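PDB 4F06: extracellular ligand-binding receptor from Rhodopseudomonas palustris, which binds p-hydroxybenzoic acid and probably serves as the solute-binding protein of an ABC transporter for aromatic compounds derived from lignin. Local coordinates for residues Q65-K70 with Q74-L79; A87-L92 with P114-T119; K132-K137 with T157-T162; K169-V174 with S193-I198; Y253-S258 with K265-L270. One frame throughout, in Å; residues are numbered along the deposited sequence. Where two conformers were deposited one is given.

The five contacts follow one another along the chain. Contacts 1 and 2 belong to the six-stranded sheet. Their centres are 11 Å apart and they touch, with Leu76 CD1 3.7 Å from Leu92 CD2. Contact 3 joins two helices that pack on the other large sheet. Contact 4 joins that sheet's strand 169-176 to the turn into strand 197-201. Their centres are 12 Å apart, and Ala134 CB lies 3.6 Å from Met197 SE. Contacts 1 and 4 are 43 Å apart between centres, on opposite sides of the chain's centre. Contact 5 follows strand 250-253, and its helix touches helix 19-36. This spread fits the two-lobed periplasmic binding protein fold, with a ligand site between the lobes.

Contact 1 of 5, residues Q65-K70 with Q74-L79; sequences QELIVK and QYLAGL
Leu67 and Ile68 of helix 57-69 rest on Leu76 of strand 75-78. The helix links strand 43-51 to strand 75-78 in a beta-alpha-beta crossover. Both strands belong to the six-stranded sheet, and strand 5-12 runs between them.

The contact is wholly apolar. Leu76 is the single residue of strand 75-78 that takes part, and its two methyl groups divide the work. CD2 meets Leu67, where the side chains approach at a slant. It lies 3.8 Å from Leu67 CD1 and 4.1 Å from Leu67 CB. Leu67 CB already points at the strand. Leu67 also touches Val48 and Ile11, and so spans three neighbouring strands.

Polar links lie around this patch. The backbones of Leu67 and Val73 are hydrogen-bonded, which closes the short turn out of the helix. Leu76 pairs through its backbone with Pro98 and Val100. Glu66 OE1 makes a salt bridge with Arg50 NE of strand 43-51.

The second methyl of Leu76 serves Ile68. The CG1 branch of Ile68 stands anti to the carbonyl carbon (chi1 -72°) and runs on extended, and the two side chains meet at about a right angle, with Ile68 CD1 4.0 Å from Leu76 CD1.

Contact 2 of 5, residues A87-L92 with P114-T119; sequences AVAPLL and PYIVRT
The outermost strand 116-118 of the six-stranded sheet is covered here by the junction of helices 82-88 and 92-95. Ala89, near the end of helix 82-88, and Leu92, at the start of helix 92-95, pack on Tyr115 and Ile116 in the layered alpha/beta fold of this lobe.

Ile116 is the centre of the apolar part. Leu92 points toward the strand and crosses Ile116 at about a right angle. Its CD1 methyl lies 3.6 Å from Ile116 CG1. The Ile116 chain continues extended past CG1 (chi2 169°), which carries its end to the methyl of Ala89. Ile116 CD1 is 3.8 Å from Ala89 CB. One isoleucine branch thus touches both Ala89 and Leu92.

Tyr115 meets the backbone of Leu92 instead. Leu92 O lies at the edge of its ring, in the ring plane, 3.9 Å from Tyr115 CD2. Pro114 CG sits above one face of the same ring, toward the rim. The phenol end is held elsewhere, by a hydrogen bond from Tyr115 OH to Asp309 OD1.

Met99 of strand 99-101 touches Leu92 and Ile116 and joins the two sides. Strand 99-101 also pairs with strand 116-118 through the backbones of Met99 and Val117. Leu91 touches Lys61 and Gln65 of helix 57-69, and Val88 touches both Ala64 of that helix and Met99.

Contact 3 of 5, residues K132-K137 with T157-T162; sequences KVAKQK and TAFKKT
Ala134 and Phe159 meet where helix 123-136 lies beside helix 150-165. The two helices precede and follow strand 141-147, as expected in the alpha/beta lobe built on the larger sheet.

The phenyl ring of Phe159 comes in edge first. Its leading atom CZ is 3.9 Å from Ala134 CB, and the methyl lies near the ring plane, not over a face. Ala134 CB points toward the partner helix. Phe159 CB does not, and the side chain reaches across by its length. CG is anti to the backbone N (chi1 -166°), which swings the ring toward helix 123-136. The ring is fixed from other directions too. It stacks on Phe199 of strand 197-201, and it touches Val142 and Ile144 of strand 141-147. The phenyl group is thus wedged between the helix pair and the sheet beneath.

Thr162 and Lys132 form a looser, outer part of the contact. Thr162 CB points toward the other helix, and its CG2 methyl is 4.3 Å from Lys132 CG. Only the aliphatic start of the lysine is used. Lys132 CB points away, and beyond CG the chain leads away from the threonine. Val128 and Ala131 of helix 123-136 also touch Thr162.

The hydroxyl of Thr162 turns back to its own helix. Ala158 O accepts both Thr162 N and Thr162 OG1, from opposite faces of the carbonyl plane. The Thr162 OG1 to Ala158 O bond is 2.8 Å long, with the donor tilted 23° from that plane.

Contact 4 of 5, residues K169-V174 with S193-I198; sequences KVVEAV and SGADMI
An ST turn at Ser193, where helix 184-193 ends, meets Val171 and Glu172 of strand 169-176. Ser193 OG accepts the backbone N-H of Ala195 over 3.1 Å, with a nearly straight N-H...O angle of 163°. Gly194 lies inside this turn with positive phi, a conformation that favours glycine. The hydroxyl also bonds to Ile190 O, one turn back in the helix, so two backbone groups hold it.

Glu172 reaches Ser193 with its carboxylate end. With chi1 at -168° the Glu172 chain leaves on the far side from its own N and stays extended. This places Glu172 OE1 3.5 Å from Ser193 CB. The approach is a van der Waals one. Glu172 OE2 has a long, weak ion pair with Arg189 of the same helix.

The contact belongs to a beta-alpha-beta crossover in the larger sheet. Strand 169-176 leads into helix 184-193, which returns to strand 197-201, with strand 141-147 between the two strands. Strand 169-176 pairs with strand 141-147 through the backbones of Val171 with Val142 and of Glu172 with Ile144.

Val171 supplies the apolar part. Its backbone departs from the extended form (psi -12°), which lets Val171 and Glu172 both direct CB toward the turn. Val171 CG2 is the touching methyl. It lies 3.9 Å from Ala195 CB and 4.0 Å from Ser193 OG, and so touches both residues joined by the turn. Ala195 also touches Ala143 of strand 141-147.

Contact 5 of 5, residues Y253-S258 with K265-L270; sequences YHYAVS and KAFLAL
Tyr255 and Val257, in the loop after strand 250-253, pack on Phe267 and Leu268 of helix 262-273. The loop leaves the larger sheet at strand 250-253 and leads into this helix after a short connection.

The aromatic pair comes first. Tyr255 and Phe267 cross at a slant. Tyr255 OH lies in the plane of the phenylalanine ring at its edge, 3.6 Å from Phe267 CE2 and 3.7 Å from Phe267 CD2. Both rings extend opposite their own backbone N (chi1 -178° for Tyr255 and 174° for Phe267), and this turns them toward each other between loop and helix. Phe267 also meets the ring of Tyr289 edge-to-face.

Leu268 forms the aliphatic part. Its two methyls take different partners. CD2 touches both Tyr255 and Val257, 3.9 Å from Tyr255 OH and 4.0 Å from Val257 CG1. CD1 approaches the backbone, 3.6 Å from Val257 O.

Two polar groups of the contact, Tyr255 OH and Val257 O, are met by Asn264, just before segment 265-270. Tyr255 OH bonds to Asn264 OD1, and Val257 O bonds to Asn264 ND2. The side-chain amide thus ties the loop to the helix at two points.

Helix 283-301 packs alongside, with Val286 on Tyr255 and Ser285 on Phe267. Leu270 of helix 262-273 rests on helix 19-36. This is consistent with the chain passing here from one lobe to the other of the periplasmic binding protein fold. Strand 336-348 flanks the start of the loop, where Tyr253 pairs with Tyr341 through the backbone.

Contact 1 of 5, residues Q65-K70 with Q74-L79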
# COMPACT_ATOMS: atom_id res chain seq x y z
N GLN A 65 -19.50 -6.18 -9.83
CA GLN A 65 -20.78 -6.84 -10.09
C GLN A 65 -20.66 -7.81 -11.26
O GLN A 65 -21.24 -8.89 -11.20
CB GLN A 65 -21.87 -5.79 -10.35
CG GLN A 65 -22.19 -5.04 -9.09
CD GLN A 65 -23.13 -3.88 -9.27
OE1 GLN A 65 -23.18 -3.27 -10.35
NE2 GLN A 65 -23.90 -3.57 -8.21
N GLU A 66 -19.93 -7.45 -12.33
CA GLU A 66 -19.75 -8.40 -13.44
C GLU A 66 -18.99 -9.64 -12.97
O GLU A 66 -19.28 -10.77 -13.38
CB GLU A 66 -19.00 -7.72 -14.60
CG GLU A 66 -18.76 -8.64 -15.81
CD GLU A 66 -17.41 -9.46 -15.93
OE1 GLU A 66 -16.42 -9.33 -15.19
OE2 GLU A 66 -17.29 -10.29 -16.86
N LEU A 67 -17.95 -9.44 -12.17
CA LEU A 67 -17.19 -10.61 -11.68
C LEU A 67 -18.09 -11.53 -10.81
O LEU A 67 -18.02 -12.75 -10.93
CB LEU A 67 -15.98 -10.16 -10.87
CG LEU A 67 -14.84 -9.59 -11.72
CD1 LEU A 67 -13.92 -8.69 -10.87
CD2 LEU A 67 -14.10 -10.74 -12.39
N ILE A 68 -18.94 -10.93 -9.96
CA ILE A 68 -19.84 -11.71 -9.11
C ILE A 68 -20.87 -12.46 -9.97
O ILE A 68 -21.11 -13.66 -9.74
CB ILE A 68 -20.54 -10.77 -8.09
CG1 ILE A 68 -19.53 -10.30 -7.02
CG2 ILE A 68 -21.72 -11.45 -7.37
CD1 ILE A 68 -19.96 -9.07 -6.24
N VAL A 69 -21.47 -11.77 -10.94
CA VAL A 69 -22.59 -12.36 -11.70
C VAL A 69 -22.13 -13.26 -12.86
O VAL A 69 -22.62 -14.38 -13.03
CB VAL A 69 -23.53 -11.26 -12.20
CG1 VAL A 69 -24.57 -11.83 -13.15
CG2 VAL A 69 -24.21 -10.58 -11.02
N LYS A 70 -21.19 -12.76 -13.67
CA LYS A 70 -20.83 -13.47 -14.89
C LYS A 70 -19.73 -14.49 -14.63
O LYS A 70 -19.78 -15.59 -15.14
CB LYS A 70 -20.48 -12.48 -16.00
CG LYS A 70 -21.60 -11.49 -16.28
CD LYS A 70 -22.87 -12.19 -16.74
CE LYS A 70 -23.75 -11.30 -17.60
NZ LYS A 70 -23.96 -9.99 -16.94
N GLN A 74 -16.04 -16.39 -6.06
CA GLN A 74 -16.29 -16.55 -4.63
C GLN A 74 -15.61 -15.48 -3.80
O GLN A 74 -15.99 -15.26 -2.62
CB GLN A 74 -15.87 -17.93 -4.13
CG GLN A 74 -16.79 -19.05 -4.56
CD GLN A 74 -16.51 -20.30 -3.75
OE1 GLN A 74 -16.06 -20.22 -2.62
NE2 GLN A 74 -16.82 -21.45 -4.30
N TYR A 75 -14.58 -14.80 -4.36
CA TYR A 75 -13.77 -13.81 -3.64
C TYR A 75 -13.43 -12.70 -4.61
O TYR A 75 -13.25 -12.96 -5.81
CB TYR A 75 -12.44 -14.44 -3.14
CG TYR A 75 -12.69 -15.58 -2.18
CD1 TYR A 75 -12.93 -15.33 -0.81
CD2 TYR A 75 -12.82 -16.87 -2.66
CE1 TYR A 75 -13.29 -16.37 0.04
CE2 TYR A 75 -13.16 -17.92 -1.82
CZ TYR A 75 -13.41 -17.67 -0.48
OH TYR A 75 -13.82 -18.66 0.41
N LEU A 76 -13.35 -11.49 -4.06
CA LEU A 76 -12.82 -10.34 -4.82
C LEU A 76 -11.49 -9.91 -4.15
O LEU A 76 -11.25 -10.21 -2.96
CB LEU A 76 -13.80 -9.14 -4.78
CG LEU A 76 -15.03 -9.33 -5.66
CD1 LEU A 76 -16.14 -8.38 -5.24
CD2 LEU A 76 -14.65 -9.09 -7.12
N ALA A 77 -10.66 -9.21 -4.89
CA ALA A 77 -9.37 -8.80 -4.36
C ALA A 77 -8.84 -7.63 -5.15
O ALA A 77 -9.26 -7.39 -6.29
CB ALA A 77 -8.34 -9.93 -4.44
N GLY A 78 -7.91 -6.89 -4.54
CA GLY A 78 -7.17 -5.86 -5.27
C GLY A 78 -7.49 -4.50 -4.72
O GLY A 78 -7.42 -4.27 -3.50
N LEU A 79 -7.88 -3.60 -5.64
CA LEU A 79 -8.37 -2.23 -5.35
C LEU A 79 -7.22 -1.32 -4.98
O LEU A 79 -6.85 -1.16 -3.80
CB LEU A 79 -9.54 -2.19 -4.34
CG LEU A 79 -10.87 -2.82 -4.78
CD1 LEU A 79 -11.43 -2.07 -6.00
CD2 LEU A 79 -10.81 -4.33 -4.99

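Contact 2 of 5, residues A87-L92 with P114-T119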
# COMPACT_ATOMS: atom_id res chain seq x y z
N ALA A 87 -16.49 2.01 -3.19
CA ALA A 87 -17.64 1.73 -4.05
C ALA A 87 -18.03 0.26 -4.01
O ALA A 87 -19.21 -0.07 -4.12
CB ALA A 87 -17.31 2.17 -5.48
N VAL A 88 -17.05 -0.62 -3.86
CA VAL A 88 -17.31 -2.07 -3.90
C VAL A 88 -17.76 -2.59 -2.52
O VAL A 88 -18.61 -3.47 -2.44
CB VAL A 88 -16.05 -2.82 -4.39
CG1 VAL A 88 -16.26 -4.32 -4.31
CG2 VAL A 88 -15.74 -2.39 -5.82
N ALA A 89 -17.24 -1.99 -1.44
CA ALA A 89 -17.49 -2.49 -0.07
C ALA A 89 -18.97 -2.79 0.26
O ALA A 89 -19.25 -3.85 0.82
CB ALA A 89 -16.92 -1.50 0.92
N PRO A 90 -19.91 -1.87 -0.06
CA PRO A 90 -21.31 -2.08 0.39
C PRO A 90 -21.96 -3.28 -0.36
O PRO A 90 -23.02 -3.74 0.08
CB PRO A 90 -22.03 -0.71 0.18
CG PRO A 90 -21.14 0.02 -0.74
CD PRO A 90 -19.75 -0.52 -0.66
N LEU A 91 -21.38 -3.83 -1.45
CA LEU A 91 -21.95 -4.93 -2.26
C LEU A 91 -21.74 -6.27 -1.58
O LEU A 91 -22.43 -7.24 -1.87
CB LEU A 91 -21.27 -5.02 -3.72
CG LEU A 91 -21.23 -3.77 -4.56
CD1 LEU A 91 -20.46 -4.11 -5.79
CD2 LEU A 91 -22.66 -3.39 -4.90
N LEU A 92 -20.67 -6.35 -0.80
CA LEU A 92 -20.06 -7.65 -0.50
C LEU A 92 -20.92 -8.54 0.37
O LEU A 92 -21.01 -9.75 0.11
CB LEU A 92 -18.71 -7.46 0.21
CG LEU A 92 -17.68 -6.61 -0.55
CD1 LEU A 92 -16.51 -6.31 0.38
CD2 LEU A 92 -17.26 -7.32 -1.85
N PRO A 114 -18.33 -6.36 6.90
CA PRO A 114 -17.73 -7.39 7.74
C PRO A 114 -16.83 -8.34 6.93
O PRO A 114 -16.04 -9.07 7.52
CB PRO A 114 -18.94 -8.19 8.28
CG PRO A 114 -20.01 -7.97 7.23
CD PRO A 114 -19.80 -6.51 6.80
N TYR A 115 -16.91 -8.29 5.60
CA TYR A 115 -16.24 -9.29 4.77
C TYR A 115 -15.01 -8.74 4.05
O TYR A 115 -14.57 -9.31 3.07
CB TYR A 115 -17.22 -9.91 3.75
CG TYR A 115 -18.39 -10.65 4.33
CD1 TYR A 115 -18.39 -11.22 5.62
CD2 TYR A 115 -19.53 -10.83 3.54
CE1 TYR A 115 -19.50 -11.91 6.11
CE2 TYR A 115 -20.60 -11.56 4.00
CZ TYR A 115 -20.60 -12.07 5.29
OH TYR A 115 -21.67 -12.82 5.72
N ILE A 116 -14.44 -7.65 4.56
CA ILE A 116 -13.20 -7.14 4.02
C ILE A 116 -12.03 -7.55 4.95
O ILE A 116 -12.13 -7.48 6.19
CB ILE A 116 -13.24 -5.59 3.97
CG1 ILE A 116 -14.19 -5.16 2.88
CG2 ILE A 116 -11.83 -5.03 3.71
CD1 ILE A 116 -14.52 -3.69 2.91
N VAL A 117 -10.93 -8.00 4.33
CA VAL A 117 -9.66 -8.13 5.04
C VAL A 117 -8.59 -7.45 4.22
O VAL A 117 -8.68 -7.49 3.00
CB VAL A 117 -9.34 -9.62 5.36
CG1 VAL A 117 -9.25 -10.45 4.07
CG2 VAL A 117 -8.10 -9.79 6.25
N ARG A 118 -7.62 -6.80 4.86
CA ARG A 118 -6.66 -5.98 4.11
C ARG A 118 -5.24 -6.48 4.37
O ARG A 118 -4.83 -6.60 5.53
CB ARG A 118 -6.81 -4.49 4.51
CG ARG A 118 -5.74 -3.60 3.86
CD ARG A 118 -6.17 -2.14 3.80
NE ARG A 118 -6.71 -1.67 5.07
CZ ARG A 118 -7.42 -0.53 5.18
NH1 ARG A 118 -7.61 0.23 4.07
NH2 ARG A 118 -7.95 -0.17 6.35
N THR A 119 -4.49 -6.73 3.28
CA THR A 119 -3.11 -7.24 3.39
C THR A 119 -2.10 -6.19 2.91
O THR A 119 -0.91 -6.53 2.75
CB THR A 119 -2.92 -8.54 2.57
OG1 THR A 119 -3.32 -8.27 1.23
CG2 THR A 119 -3.77 -9.67 3.15

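Contact 3 of 5, residues K132-K137 with T157-T162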
# COMPACT_ATOMS: atom_id res chain seq x y z
N LYS A 132 7.10 10.22 14.41
CA LYS A 132 8.07 9.90 15.46
C LYS A 132 9.51 10.11 14.97
O LYS A 132 10.32 10.75 15.64
CB LYS A 132 7.85 8.45 15.91
CG LYS A 132 6.61 8.27 16.82
CD LYS A 132 6.36 6.85 17.32
CE LYS A 132 5.44 6.82 18.54
NZ LYS A 132 5.61 5.63 19.44
N VAL A 133 9.80 9.65 13.77
CA VAL A 133 11.14 9.80 13.22
C VAL A 133 11.44 11.28 12.94
O VAL A 133 12.55 11.76 13.17
CB VAL A 133 11.35 8.97 11.94
CG1 VAL A 133 12.73 9.28 11.32
CG2 VAL A 133 11.27 7.49 12.26
N ALA A 134 10.43 12.02 12.48
CA ALA A 134 10.64 13.44 12.20
C ALA A 134 11.16 14.16 13.46
O ALA A 134 12.13 14.94 13.41
CB ALA A 134 9.37 14.08 11.66
N LYS A 135 10.54 13.85 14.60
CA LYS A 135 10.97 14.45 15.85
C LYS A 135 12.39 13.96 16.20
O LYS A 135 13.23 14.75 16.60
CB LYS A 135 9.97 14.06 16.95
CG LYS A 135 10.34 14.57 18.32
CD LYS A 135 10.13 16.05 18.34
CE LYS A 135 10.73 16.67 19.58
NZ LYS A 135 10.45 18.12 19.58
N GLN A 136 12.64 12.65 16.06
CA GLN A 136 13.96 12.08 16.42
C GLN A 136 15.05 12.71 15.57
O GLN A 136 16.17 12.87 16.07
CB GLN A 136 13.96 10.55 16.25
CG GLN A 136 13.12 9.74 17.26
CD GLN A 136 13.72 9.78 18.65
OE1 GLN A 136 14.63 10.52 18.91
NE2 GLN A 136 13.23 8.98 19.53
N LYS A 137 14.73 13.08 14.31
CA LYS A 137 15.70 13.67 13.39
C LYS A 137 15.87 15.18 13.59
O LYS A 137 16.60 15.82 12.85
CB LYS A 137 15.36 13.38 11.90
CG LYS A 137 15.35 11.90 11.49
CD LYS A 137 16.70 11.25 11.54
CE LYS A 137 17.27 11.08 10.14
NZ LYS A 137 18.73 10.81 10.19
N THR A 157 -3.89 14.00 8.99
CA THR A 157 -4.44 13.95 10.37
C THR A 157 -3.47 13.18 11.27
O THR A 157 -3.13 13.64 12.37
CB THR A 157 -5.81 13.27 10.33
OG1 THR A 157 -6.66 14.06 9.49
CG2 THR A 157 -6.36 13.19 11.73
N ALA A 158 -2.99 12.03 10.78
CA ALA A 158 -2.08 11.21 11.58
C ALA A 158 -0.79 11.95 11.89
O ALA A 158 -0.26 11.92 13.03
CB ALA A 158 -1.76 9.92 10.83
N PHE A 159 -0.22 12.62 10.87
CA PHE A 159 1.05 13.32 11.10
C PHE A 159 0.85 14.51 12.05
O PHE A 159 1.64 14.68 12.99
CB PHE A 159 1.68 13.81 9.78
CG PHE A 159 3.10 14.22 9.96
CD1 PHE A 159 3.43 15.49 10.41
CD2 PHE A 159 4.12 13.30 9.74
CE1 PHE A 159 4.77 15.86 10.63
CE2 PHE A 159 5.45 13.66 9.92
CZ PHE A 159 5.78 14.93 10.39
N LYS A 160 -0.18 15.34 11.81
CA LYS A 160 -0.42 16.49 12.72
C LYS A 160 -0.57 16.00 14.14
O LYS A 160 0.09 16.56 15.04
CB LYS A 160 -1.72 17.20 12.34
CG LYS A 160 -1.61 18.13 11.19
CD LYS A 160 -2.99 18.75 10.92
CE LYS A 160 -2.91 19.81 9.83
NZ LYS A 160 -4.24 20.48 9.70
N LYS A 161 -1.42 15.00 14.38
CA LYS A 161 -1.70 14.60 15.76
C LYS A 161 -0.45 14.07 16.44
O LYS A 161 -0.16 14.39 17.61
CB LYS A 161 -2.83 13.55 15.78
CG LYS A 161 -4.21 14.13 15.52
CD LYS A 161 -5.34 13.14 15.69
CE LYS A 161 -6.67 13.82 15.42
NZ LYS A 161 -7.76 12.85 15.70
N THR A 162 0.32 13.26 15.71
CA THR A 162 1.48 12.58 16.35
C THR A 162 2.63 13.57 16.54
O THR A 162 3.22 13.65 17.61
CB THR A 162 1.93 11.38 15.49
OG1 THR A 162 0.81 10.53 15.23
CG2 THR A 162 3.05 10.60 16.12

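Contact 4 of 5, residues K169-V174 with S193-I198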
# COMPACT_ATOMS: atom_id res chain seq x y z
N LYS A 169 5.78 21.53 15.40
CA LYS A 169 4.85 22.49 14.83
C LYS A 169 4.63 22.14 13.36
O LYS A 169 5.57 21.85 12.63
CB LYS A 169 5.47 23.89 14.93
CG LYS A 169 5.68 24.40 16.36
CD LYS A 169 6.38 25.76 16.36
CE LYS A 169 6.54 26.34 17.76
NZ LYS A 169 6.89 27.79 17.71
N VAL A 170 3.36 22.18 12.95
CA VAL A 170 3.00 22.07 11.53
C VAL A 170 2.71 23.49 11.07
O VAL A 170 1.74 24.11 11.54
CB VAL A 170 1.82 21.13 11.32
CG1 VAL A 170 1.37 21.16 9.86
CG2 VAL A 170 2.22 19.71 11.70
N VAL A 171 3.55 24.01 10.15
CA VAL A 171 3.47 25.40 9.77
C VAL A 171 2.70 25.61 8.50
O VAL A 171 2.36 26.73 8.16
CB VAL A 171 4.85 26.08 9.69
CG1 VAL A 171 5.46 26.13 11.09
CG2 VAL A 171 5.73 25.40 8.66
N GLU A 172 2.43 24.54 7.77
CA GLU A 172 1.71 24.62 6.50
C GLU A 172 1.10 23.24 6.23
O GLU A 172 1.72 22.22 6.55
CB GLU A 172 2.68 24.95 5.36
CG GLU A 172 1.94 25.33 4.08
CD GLU A 172 2.86 25.62 2.94
OE1 GLU A 172 4.04 25.21 3.02
OE2 GLU A 172 2.37 26.23 1.95
N ALA A 173 -0.12 23.21 5.69
CA ALA A 173 -0.72 21.94 5.32
C ALA A 173 -1.45 22.19 4.01
O ALA A 173 -2.42 22.99 3.99
CB ALA A 173 -1.68 21.44 6.39
N VAL A 174 -1.02 21.51 2.95
CA VAL A 174 -1.54 21.72 1.61
C VAL A 174 -2.21 20.42 1.15
O VAL A 174 -1.58 19.36 1.20
CB VAL A 174 -0.41 22.11 0.64
CG1 VAL A 174 -0.94 22.29 -0.77
CG2 VAL A 174 0.27 23.38 1.14
N SER A 193 7.29 29.06 3.68
CA SER A 193 6.77 28.69 5.01
C SER A 193 7.88 28.66 6.05
O SER A 193 7.59 28.73 7.24
CB SER A 193 6.11 27.31 4.95
OG SER A 193 7.08 26.28 4.95
N GLY A 194 9.13 28.52 5.61
CA GLY A 194 10.26 28.38 6.51
C GLY A 194 10.39 27.00 7.16
O GLY A 194 11.24 26.80 8.03
N ALA A 195 9.55 26.04 6.74
CA ALA A 195 9.62 24.67 7.26
C ALA A 195 11.01 24.10 7.03
O ALA A 195 11.66 24.36 6.00
CB ALA A 195 8.57 23.80 6.55
N ASP A 196 11.47 23.30 7.99
CA ASP A 196 12.76 22.60 7.84
C ASP A 196 12.60 21.18 7.29
O ASP A 196 13.59 20.57 6.95
CB ASP A 196 13.54 22.61 9.16
CG ASP A 196 12.72 22.13 10.32
OD1 ASP A 196 12.63 20.91 10.50
OD2 ASP A 196 12.17 22.96 11.09
N MSE A 197 11.36 20.66 7.24
CA MSE A 197 11.10 19.34 6.72
C MSE A 197 9.72 19.36 6.08
O MSE A 197 8.80 20.08 6.54
CB MSE A 197 11.15 18.30 7.86
CG MSE A 197 10.88 16.85 7.41
SE MSE A 197 11.07 15.59 8.85
CE MSE A 197 13.00 15.69 9.02
N ILE A 198 9.55 18.57 5.02
CA ILE A 198 8.25 18.30 4.40
C ILE A 198 7.84 16.90 4.78
O ILE A 198 8.69 15.99 4.82
CB ILE A 198 8.43 18.33 2.86
CG1 ILE A 198 8.77 19.74 2.38
CG2 ILE A 198 7.17 17.84 2.15
CD1 ILE A 198 9.38 19.74 0.99

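Contact 5 of 5, residues Y253-S258 with K265-L270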
# COMPACT_ATOMS: atom_id res chain seq x y z
N TYR A 253 7.67 2.75 5.71
CA TYR A 253 6.84 1.85 4.95
C TYR A 253 6.98 0.45 5.48
O TYR A 253 7.99 0.07 6.13
CB TYR A 253 7.23 1.82 3.48
CG TYR A 253 6.10 1.76 2.46
CD1 TYR A 253 4.90 2.50 2.65
CD2 TYR A 253 6.27 1.11 1.22
CE1 TYR A 253 3.91 2.56 1.66
CE2 TYR A 253 5.32 1.21 0.21
CZ TYR A 253 4.16 1.93 0.42
OH TYR A 253 3.23 2.01 -0.60
N HIS A 254 5.98 -0.37 5.17
CA HIS A 254 5.88 -1.76 5.63
C HIS A 254 6.64 -2.75 4.74
O HIS A 254 6.79 -3.90 5.12
CB HIS A 254 4.38 -2.14 5.69
CG HIS A 254 3.75 -1.96 4.36
ND1 HIS A 254 3.62 -0.72 3.77
CD2 HIS A 254 3.34 -2.90 3.43
CE1 HIS A 254 3.15 -0.89 2.52
NE2 HIS A 254 2.96 -2.21 2.31
N TYR A 255 7.10 -2.33 3.56
CA TYR A 255 7.80 -3.25 2.68
C TYR A 255 8.87 -2.51 1.90
O TYR A 255 8.60 -1.45 1.32
CB TYR A 255 6.85 -3.97 1.68
CG TYR A 255 7.60 -4.95 0.79
CD1 TYR A 255 8.21 -6.08 1.35
CD2 TYR A 255 7.79 -4.72 -0.58
CE1 TYR A 255 8.94 -6.97 0.57
CE2 TYR A 255 8.50 -5.64 -1.37
CZ TYR A 255 9.11 -6.73 -0.78
OH TYR A 255 9.84 -7.59 -1.57
N ALA A 256 10.04 -3.13 1.80
CA ALA A 256 11.10 -2.73 0.87
C ALA A 256 11.56 -3.95 0.09
O ALA A 256 11.72 -5.02 0.68
CB ALA A 256 12.31 -2.09 1.59
N VAL A 257 11.80 -3.79 -1.20
CA VAL A 257 12.31 -4.89 -2.02
C VAL A 257 13.65 -5.38 -1.44
O VAL A 257 13.97 -6.57 -1.51
CB VAL A 257 12.47 -4.45 -3.47
CG1 VAL A 257 13.15 -5.52 -4.32
CG2 VAL A 257 11.09 -4.10 -4.03
N SER A 258 14.40 -4.47 -0.81
CA SER A 258 15.69 -4.80 -0.21
C SER A 258 15.56 -5.50 1.15
O SER A 258 16.59 -5.83 1.79
CB SER A 258 16.49 -3.54 0.01
OG SER A 258 15.89 -2.77 1.04
N LYS A 265 13.95 -13.11 0.32
CA LYS A 265 14.81 -13.63 -0.75
C LYS A 265 14.07 -14.71 -1.54
O LYS A 265 14.15 -14.75 -2.78
CB LYS A 265 16.09 -14.18 -0.12
CG LYS A 265 16.97 -13.09 0.46
CD LYS A 265 18.16 -13.71 1.21
CE LYS A 265 19.30 -12.75 1.49
NZ LYS A 265 18.74 -11.73 2.36
N ALA A 266 13.31 -15.56 -0.85
CA ALA A 266 12.56 -16.59 -1.53
C ALA A 266 11.45 -15.97 -2.40
O ALA A 266 11.22 -16.41 -3.51
CB ALA A 266 11.97 -17.54 -0.49
N PHE A 267 10.77 -14.95 -1.88
CA PHE A 267 9.71 -14.27 -2.63
C PHE A 267 10.27 -13.64 -3.89
O PHE A 267 9.65 -13.76 -4.94
CB PHE A 267 9.15 -13.17 -1.70
CG PHE A 267 8.13 -12.23 -2.33
CD1 PHE A 267 6.95 -12.72 -2.93
CD2 PHE A 267 8.34 -10.85 -2.27
CE1 PHE A 267 6.01 -11.85 -3.46
CE2 PHE A 267 7.39 -9.99 -2.79
CZ PHE A 267 6.25 -10.47 -3.41
N LEU A 268 11.44 -12.97 -3.82
CA LEU A 268 12.01 -12.37 -5.02
C LEU A 268 12.35 -13.45 -6.04
O LEU A 268 12.13 -13.27 -7.25
CB LEU A 268 13.25 -11.56 -4.63
CG LEU A 268 12.95 -10.32 -3.75
CD1 LEU A 268 14.24 -9.59 -3.43
CD2 LEU A 268 11.92 -9.35 -4.35
N ALA A 269 12.88 -14.59 -5.59
CA ALA A 269 13.15 -15.69 -6.52
C ALA A 269 11.86 -16.19 -7.18
O ALA A 269 11.84 -16.50 -8.38
CB ALA A 269 13.86 -16.82 -5.77
N LEU A 270 10.78 -16.28 -6.40
CA LEU A 270 9.49 -16.74 -6.94
C LEU A 270 8.94 -15.72 -7.92
O LEU A 270 8.34 -16.10 -8.92
CB LEU A 270 8.50 -17.00 -5.81
CG LEU A 270 8.83 -18.23 -4.96
CD1 LEU A 270 8.05 -18.21 -3.63
CD2 LEU A 270 8.54 -19.53 -5.74